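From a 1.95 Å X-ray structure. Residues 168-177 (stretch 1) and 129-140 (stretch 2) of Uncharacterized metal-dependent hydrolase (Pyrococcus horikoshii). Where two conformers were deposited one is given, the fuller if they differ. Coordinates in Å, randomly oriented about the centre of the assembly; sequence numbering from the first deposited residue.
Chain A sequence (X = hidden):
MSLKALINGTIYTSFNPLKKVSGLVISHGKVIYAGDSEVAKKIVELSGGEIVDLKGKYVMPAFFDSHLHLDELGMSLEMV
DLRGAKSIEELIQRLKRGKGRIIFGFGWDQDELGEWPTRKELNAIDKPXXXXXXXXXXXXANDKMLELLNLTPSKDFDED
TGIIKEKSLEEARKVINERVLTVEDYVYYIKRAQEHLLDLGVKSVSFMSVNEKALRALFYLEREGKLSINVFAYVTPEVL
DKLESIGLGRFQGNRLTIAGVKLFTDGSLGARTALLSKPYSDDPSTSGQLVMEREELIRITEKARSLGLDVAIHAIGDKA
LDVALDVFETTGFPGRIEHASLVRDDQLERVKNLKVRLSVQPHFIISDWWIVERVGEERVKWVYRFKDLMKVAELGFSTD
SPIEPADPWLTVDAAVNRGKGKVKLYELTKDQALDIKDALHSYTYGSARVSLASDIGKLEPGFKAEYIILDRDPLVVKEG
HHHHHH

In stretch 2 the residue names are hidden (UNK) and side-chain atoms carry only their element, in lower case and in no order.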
ATOM      1  N   SER A 168     -11.575  -2.211  34.963  1.00 43.12           N
ATOM      2  CA  SER A 168     -11.735  -0.761  34.810  1.00 45.05           C
ATOM      3  C   SER A 168     -10.488  -0.120  34.197  1.00 47.89           C
ATOM      4  O   SER A 168     -10.591   0.879  33.480  1.00 46.03           O
ATOM      5  CB  SER A 168     -12.071  -0.098  36.141  1.00 43.34           C
ATOM      6  OG  SER A 168     -13.332  -0.538  36.608  1.00 49.09           O
ATOM      7  N   LEU A 169      -9.318  -0.688  34.494  1.00 44.28           N
ATOM      8  CA  LEU A 169      -8.064  -0.235  33.891  1.00 39.57           C
ATOM      9  C   LEU A 169      -8.000  -0.641  32.428  1.00 41.59           C
ATOM     10  O   LEU A 169      -7.504   0.119  31.585  1.00 38.48           O
ATOM     11  CB  LEU A 169      -6.846  -0.772  34.650  1.00 40.34           C
ATOM     12  CG  LEU A 169      -5.511  -0.222  34.124  1.00 38.85           C
ATOM     13  CD1 LEU A 169      -5.429   1.291  34.303  1.00 35.20           C
ATOM     14  CD2 LEU A 169      -4.346  -0.901  34.785  1.00 43.68           C
ATOM     15  N   GLU A 170      -8.496  -1.845  32.145  1.00 42.98           N
ATOM     16  CA  GLU A 170      -8.650  -2.343  30.783  0.50 47.00           C
ATOM     17  C   GLU A 170      -9.558  -1.396  29.988  1.00 47.60           C
ATOM     18  O   GLU A 170      -9.280  -1.082  28.830  1.00 42.91           O
ATOM     19  CB  GLU A 170      -9.231  -3.760  30.825  0.50 50.47           C
ATOM     20  CG  GLU A 170      -9.434  -4.447  29.475  0.50 59.22           C
ATOM     21  CD  GLU A 170     -10.215  -5.752  29.594  0.50 57.10           C
ATOM     22  OE1 GLU A 170     -10.182  -6.383  30.675  0.50 51.76           O
ATOM     23  OE2 GLU A 170     -10.864  -6.148  28.602  0.50 66.19           O
ATOM     24  N   GLU A 171     -10.638  -0.941  30.626  1.00 40.86           N
ATOM     25  CA  GLU A 171     -11.556   0.011  29.999  1.00 45.64           C
ATOM     26  C   GLU A 171     -10.864   1.355  29.781  1.00 40.03           C
ATOM     27  O   GLU A 171     -10.944   1.921  28.695  1.00 36.43           O
ATOM     28  CB  GLU A 171     -12.835   0.199  30.829  1.00 43.86           C
ATOM     29  CG  GLU A 171     -13.873   1.111  30.167  1.00 54.22           C
ATOM     30  CD  GLU A 171     -15.019   1.508  31.091  1.00 59.32           C
ATOM     31  OE1 GLU A 171     -14.798   1.662  32.313  1.00 66.92           O
ATOM     32  OE2 GLU A 171     -16.147   1.684  30.585  1.00 62.94           O
ATOM     33  N   ALA A 172     -10.170   1.845  30.807  1.00 34.41           N
ATOM     34  CA  ALA A 172      -9.468   3.121  30.726  1.00 33.21           C
ATOM     35  C   ALA A 172      -8.433   3.140  29.603  1.00 37.20           C
ATOM     36  O   ALA A 172      -8.326   4.139  28.887  1.00 35.71           O
ATOM     37  CB  ALA A 172      -8.808   3.461  32.062  1.00 37.50           C
ATOM     38  N   ARG A 173      -7.748   2.041  29.411  1.00 34.89           N
ATOM     39  CA  ARG A 173      -6.742   1.962  28.395  0.50 38.95           C
ATOM     40  C   ARG A 173      -7.355   1.984  27.022  1.00 41.00           C
ATOM     41  O   ARG A 173      -6.857   2.627  26.151  1.00 37.86           O
ATOM     42  CB  ARG A 173      -5.998   0.678  28.546  0.50 41.66           C
ATOM     43  CG  ARG A 173      -4.911   0.734  29.497  0.50 51.28           C
ATOM     44  CD  ARG A 173      -3.820  -0.116  28.965  0.50 69.28           C
ATOM     45  NE  ARG A 173      -3.222  -0.869  30.032  0.50 73.76           N
ATOM     46  CZ  ARG A 173      -1.923  -0.907  30.255  0.50 78.35           C
ATOM     47  NH1 ARG A 173      -1.455  -1.601  31.270  0.50 67.27           N
ATOM     48  NH2 ARG A 173      -1.104  -0.253  29.454  0.50 80.01           N
ATOM     49  N   LYS A 174      -8.433   1.243  26.859  1.00 38.30           N
ATOM     50  CA  LYS A 174      -9.195   1.213  25.608  1.00 45.39           C
ATOM     51  C   LYS A 174      -9.708   2.608  25.244  1.00 40.82           C
ATOM     52  O   LYS A 174      -9.581   3.043  24.097  1.00 41.01           O
ATOM     53  CB  LYS A 174     -10.359   0.222  25.729  1.00 43.17           C
ATOM     54  CG  LYS A 174     -11.047  -0.127  24.411  1.00 50.72           C
ATOM     55  CD  LYS A 174     -12.126  -1.188  24.631  1.00 62.58           C
ATOM     56  CE  LYS A 174     -12.540  -1.880  23.332  1.00 78.40           C
ATOM     57  NZ  LYS A 174     -13.543  -1.099  22.551  1.00 77.42           N
ATOM     58  N   VAL A 175     -10.253   3.313  26.236  1.00 37.37           N
ATOM     59  CA  VAL A 175     -10.789   4.664  26.049  1.00 34.15           C
ATOM     60  C   VAL A 175      -9.694   5.680  25.695  1.00 37.70           C
ATOM     61  O   VAL A 175      -9.867   6.515  24.796  1.00 35.89           O
ATOM     62  CB  VAL A 175     -11.595   5.110  27.307  1.00 36.66           C
ATOM     63  CG1 VAL A 175     -11.915   6.590  27.268  1.00 39.06           C
ATOM     64  CG2 VAL A 175     -12.886   4.304  27.420  1.00 36.80           C
ATOM     65  N   ILE A 176      -8.559   5.595  26.387  1.00 32.83           N
ATOM     66  CA  ILE A 176      -7.399   6.413  26.048  1.00 31.84           C
ATOM     67  C   ILE A 176      -6.971   6.149  24.599  1.00 33.31           C
ATOM     68  O   ILE A 176      -6.800   7.082  23.821  1.00 31.18           O
ATOM     69  CB  ILE A 176      -6.209   6.174  27.027  1.00 30.40           C
ATOM     70  CG1 ILE A 176      -6.530   6.739  28.417  1.00 36.13           C
ATOM     71  CG2 ILE A 176      -4.923   6.834  26.502  1.00 35.15           C
ATOM     72  CD1 ILE A 176      -5.643   6.171  29.525  1.00 34.96           C
ATOM     73  N   ASN A 177      -6.824   4.876  24.244  1.00 30.62           N
ATOM     74  CA  ASN A 177      -6.316   4.512  22.922  1.00 34.36           C
ATOM     75  C   ASN A 177      -7.253   4.805  21.747  1.00 40.95           C
ATOM     76  O   ASN A 177      -6.796   5.129  20.647  1.00 39.68           O
ATOM     77  CB  ASN A 177      -5.907   3.039  22.904  1.00 35.19           C
ATOM     78  CG  ASN A 177      -4.635   2.785  23.679  1.00 42.09           C
ATOM     79  OD1 ASN A 177      -3.868   3.713  23.976  1.00 42.52           O
ATOM     80  ND2 ASN A 177      -4.393   1.525  24.004  1.00 47.44           N
ATOM     81  N   UNK A 129      -4.699  14.220  34.413  1.00 41.81           N
ATOM     82  CA  UNK A 129      -3.552  13.450  34.908  1.00 35.73           C
ATOM     83  C   UNK A 129      -3.977  11.999  35.039  1.00 35.17           C
ATOM     84  O   UNK A 129      -5.019  11.707  35.617  1.00 37.27           O
ATOM     85  c   UNK A 129      -3.053  13.976  36.296  1.00 38.54           C
ATOM     86  c   UNK A 129      -2.017  13.030  36.922  1.00 35.64           C
ATOM     87  c   UNK A 129      -2.450  15.347  36.153  1.00 29.84           C
ATOM     88  N   UNK A 130      -3.170  11.096  34.486  1.00 36.08           N
ATOM     89  CA  UNK A 130      -3.404   9.664  34.588  1.00 33.61           C
ATOM     90  C   UNK A 130      -2.054   9.015  34.916  1.00 34.00           C
ATOM     91  O   UNK A 130      -1.111   9.114  34.127  1.00 35.19           O
ATOM     92  c   UNK A 130      -4.364   7.692  33.287  1.00 36.36           C
ATOM     93  c   UNK A 130      -3.469   6.686  32.915  1.00 31.96           C
ATOM     94  c   UNK A 130      -5.648   7.336  33.665  1.00 30.22           C
ATOM     95  c   UNK A 130      -3.954   9.141  33.257  1.00 31.30           C
ATOM     96  c   UNK A 130      -3.859   5.351  32.939  1.00 37.39           C
ATOM     97  c   UNK A 130      -5.152   5.013  33.317  1.00 39.57           C
ATOM     98  c   UNK A 130      -6.047   6.010  33.687  1.00 36.83           C
ATOM     99  N   UNK A 131      -1.942   8.388  36.086  1.00 35.56           N
ATOM    100  CA  UNK A 131      -0.633   7.857  36.522  1.00 33.95           C
ATOM    101  C   UNK A 131      -0.644   6.369  36.848  1.00 30.17           C
ATOM    102  O   UNK A 131      -1.349   5.910  37.750  1.00 35.24           O
ATOM    103  c   UNK A 131      -0.138   9.278  40.169  1.00 36.83           C
ATOM    104  c   UNK A 131      -0.874   8.794  38.910  1.00 31.78           C
ATOM    105  c   UNK A 131       0.411  10.079  37.170  1.00 35.72           C
ATOM    106  c   UNK A 131       0.030   8.692  37.669  1.00 32.70           C
ATOM    107  N   UNK A 132       0.157   5.617  36.094  1.00 30.64           N
ATOM    108  CA  UNK A 132       0.282   4.184  36.305  1.00 29.82           C
ATOM    109  C   UNK A 132       1.162   3.895  37.507  1.00 28.53           C
ATOM    110  O   UNK A 132       2.221   4.497  37.661  1.00 32.51           O
ATOM    111  c   UNK A 132       0.045   3.372  33.898  1.00 34.69           C
ATOM    112  c   UNK A 132      -0.892   2.334  33.833  1.00 38.46           C
ATOM    113  c   UNK A 132       0.161   4.235  32.807  1.00 44.22           C
ATOM    114  c   UNK A 132       0.935   3.531  35.097  1.00 32.44           C
ATOM    115  c   UNK A 132      -1.704   2.171  32.707  1.00 46.54           C
ATOM    116  c   UNK A 132      -0.647   4.081  31.679  1.00 42.90           C
ATOM    117  c   UNK A 132      -1.569   3.048  31.636  1.00 45.74           C
ATOM    118  o   UNK A 132      -2.364   2.901  30.524  1.00 53.29           O
ATOM    119  N   UNK A 133       0.713   2.962  38.341  1.00 32.88           N
ATOM    120  CA  UNK A 133       1.570   2.353  39.355  1.00 35.82           C
ATOM    121  C   UNK A 133       2.630   1.518  38.652  1.00 39.64           C
ATOM    122  O   UNK A 133       2.417   1.049  37.530  1.00 31.57           O
ATOM    123  c   UNK A 133       2.350  -1.642  43.346  1.00 58.51           C
ATOM    124  n   UNK A 133       3.090  -2.007  44.382  1.00 52.56           N
ATOM    125  c   UNK A 133       0.754   1.437  40.271  1.00 33.13           C
ATOM    126  c   UNK A 133       1.511   0.964  41.530  1.00 36.08           C
ATOM    127  n   UNK A 133       1.576  -0.558  43.434  1.00 52.36           N
ATOM    128  n   UNK A 133       2.380  -2.369  42.235  1.00 47.84           N
ATOM    129  c   UNK A 133       0.730  -0.046  42.357  1.00 36.29           C
ATOM    130  N   UNK A 134       3.782   1.377  39.302  1.00 31.16           N
ATOM    131  CA  UNK A 134       4.767   0.338  38.998  1.00 43.43           C
ATOM    132  C   UNK A 134       4.041  -0.960  38.620  1.00 40.52           C
ATOM    133  O   UNK A 134       3.101  -1.375  39.308  1.00 51.48           O
ATOM    134  c   UNK A 134       6.428  -2.411  42.069  1.00 67.59           C
ATOM    135  c   UNK A 134       7.261  -1.257  41.522  1.00 54.89           C
ATOM    136  c   UNK A 134       5.637   0.141  40.250  1.00 41.07           C
ATOM    137  n   UNK A 134       7.088  -3.058  43.235  1.00 63.06           N
ATOM    138  c   UNK A 134       6.786  -0.831  40.136  1.00 66.55           C
ATOM    139  N   UNK A 135       4.455  -1.566  37.506  1.00 47.04           N
ATOM    140  CA  UNK A 135       3.876  -2.827  36.971  1.00 47.56           C
ATOM    141  C   UNK A 135       2.581  -2.682  36.164  1.00 43.25           C
ATOM    142  O   UNK A 135       2.084  -3.668  35.615  1.00 43.21           O
ATOM    143  c   UNK A 135       3.750  -3.936  38.043  1.00 47.02           C
ATOM    144  s   UNK A 135       5.298  -4.272  38.937  1.00 62.50           S
ATOM    145  N   UNK A 136       2.044  -1.458  36.107  1.00 39.23           N
ATOM    146  CA  UNK A 136       0.969  -1.068  35.181  1.00 37.66           C
ATOM    147  C   UNK A 136      -0.356  -1.832  35.357  1.00 41.76           C
ATOM    148  O   UNK A 136      -1.105  -2.002  34.396  1.00 46.71           O
ATOM    149  c   UNK A 136       2.391   1.020  32.821  1.00 40.97           C
ATOM    150  c   UNK A 136       1.448  -1.150  33.709  1.00 36.28           C
ATOM    151  c   UNK A 136       3.931  -0.647  33.587  1.00 45.52           C
ATOM    152  c   UNK A 136       4.757   1.451  32.729  1.00 41.98           C
ATOM    153  c   UNK A 136       4.999   0.189  33.278  1.00 44.01           C
ATOM    154  c   UNK A 136       3.446   1.863  32.502  1.00 41.26           C
ATOM    155  c   UNK A 136       2.614  -0.237  33.375  1.00 44.73           C
ATOM    156  N   UNK A 137      -0.649  -2.294  36.574  1.00 39.94           N
ATOM    157  CA  UNK A 137      -1.917  -2.988  36.830  1.00 41.92           C
ATOM    158  C   UNK A 137      -2.912  -2.112  37.597  1.00 41.69           C
ATOM    159  O   UNK A 137      -4.064  -2.503  37.796  1.00 40.98           O
ATOM    160  n   UNK A 137      -1.019  -5.738  35.589  1.00 63.98           N
ATOM    161  c   UNK A 137      -0.038  -6.546  35.224  1.00 59.20           C
ATOM    162  c   UNK A 137      -0.769  -5.260  36.859  1.00 49.61           C
ATOM    163  c   UNK A 137      -1.695  -4.317  37.567  1.00 43.11           C
ATOM    164  c   UNK A 137       0.398  -5.825  37.251  1.00 59.79           C
ATOM    165  n   UNK A 137       0.833  -6.618  36.214  1.00 63.80           N
ATOM    166  N   UNK A 138      -2.456  -0.936  38.025  1.00 40.10           N
ATOM    167  CA  UNK A 138      -3.283   0.032  38.750  1.00 39.12           C
ATOM    168  C   UNK A 138      -2.916   1.434  38.270  1.00 34.37           C
ATOM    169  O   UNK A 138      -1.751   1.710  37.953  1.00 36.56           O
ATOM    170  c   UNK A 138      -3.056  -0.041  40.315  1.00 43.83           C
ATOM    171  c   UNK A 138      -3.910   0.986  41.049  1.00 42.47           C
ATOM    172  c   UNK A 138      -3.356  -1.423  40.880  1.00 44.88           C
ATOM    173  N   UNK A 139      -3.910   2.322  38.218  1.00 32.49           N
ATOM    174  CA  UNK A 139      -3.670   3.727  37.940  1.00 30.61           C
ATOM    175  C   UNK A 139      -4.526   4.638  38.805  1.00 30.38           C
ATOM    176  O   UNK A 139      -5.549   4.220  39.341  1.00 35.18           O
ATOM    177  c   UNK A 139      -3.913   4.027  36.466  1.00 32.60           C
ATOM    178  N   UNK A 140      -4.086   5.884  38.941  1.00 37.45           N
ATOM    179  CA  UNK A 140      -4.876   6.911  39.616  1.00 37.07           C
ATOM    180  C   UNK A 140      -5.051   8.084  38.657  1.00 37.59           C
ATOM    181  O   UNK A 140      -4.133   8.424  37.899  1.00 33.46           O
ATOM    182  c   UNK A 140      -3.807   6.224  41.822  1.00 39.74           C
ATOM    183  c   UNK A 140      -4.234   7.397  40.957  1.00 37.05           C
ATOM    184  c   UNK A 140      -5.218   8.258  41.755  1.00 39.34           C
TER

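Position 129 carries three side-chain carbons, the first bearing the other two, and touches nothing on the helix of stretch 1. This is Val129; a beta-branched side chain is at home in a strand. Position 130 has one carbon followed by a six-carbon ring and no heteroatom, and the ring meets Leu169, Ala172 and Ile176: Phe130. Its ring suits a buried site facing the helix. CD1 of Ile176 lies over one face, 3.9 Å from the ring centroid and 8° off the normal, a CH-pi contact; CD1 of Leu169 meets the edge, 3.9 Å from Phe130 CZ, and CB of Ala172 is 4.1 Å from Phe130 CE1.

At position 131 four carbons fork at the first, one arm being two carbons long, and none reaches the helix. This is Ile131, buried, as alternation along a strand predicts. Its N donates to O of position 140 at 2.8 Å, and its O accepts from N of position 140 at 3.0 Å, joining the two strands. Position 132 again turns toward the helix, with one carbon, a six-carbon ring and a terminal oxygen touching Leu169 and Arg173, which makes it Tyr132. The ring packs against Leu169 (CD1 to Tyr132 CE1, 4.1 Å), while Tyr132 OH lies over one face of the Arg173 guanidinium and 3.5 Å from Arg173 CG. A ring with a polar tip suits this place, where an apolar neighbour gives way to a charged one.

Position 133 has three carbons, a nitrogen, then a carbon with two more nitrogens, clear of the helix: Arg133. A long polar chain suits this partly exposed site, and its NE is hydrogen-bonded elsewhere in the structure. It opens a type II turn ending at position 136, closed by N of position 136 donating to Arg133 O at 2.9 Å. Position 134, four carbons in a row ending in nitrogen, touches no helix residue and is Lys134, whose charge suits its exposed site. Position 135 has one carbon and one sulfur, also out of reach, so it is Cys135; this compact residue is exposed on the turn, with phi positive at 81°.

Position 136 shows one carbon and a six-carbon ring and touches Leu169 and Arg173, hence Phe136. The partly exposed site lets the ring lie at the margin: CB is 3.8 Å from Arg173 NH1, but the end of the side chain leads away; backbone O is 3.4 Å from Leu169 CD2 and 3.2 Å from Arg173 NH1. Position 137 has one carbon and a five-membered ring of three carbons and two nitrogens; its backbone C lies 3.4 Å from Leu169 CD2. This is His137, exposed, with CA-to-CB pointing away from the helix, which suits a polar ring.

Position 138, one carbon carrying two, has CA-to-CB pointing away too, and its backbone N lies 3.8 Å from Leu169 CD2, a van der Waals contact. It is Val138, beta-branched as suits extended backbone. Position 139 has a single carbon, which meets Leu169, so it is Ala139, small enough to let Leu169 CD1 sit 3.8 Å from its CB. Position 140, again a forked three-carbon group beyond the helix's reach, is Val140, apolar as its buried site favours.

The contact is chiefly apolar: Leu169 packs among Phe130, Tyr132, Ala139 and the 136–138 backbone, Ile176 covers one face of Phe130, Ala172 packs against the same ring, and Arg173 borders it beside Tyr132 and Phe136.

Stretch 2 129-140: VFIYRKCFHVAV
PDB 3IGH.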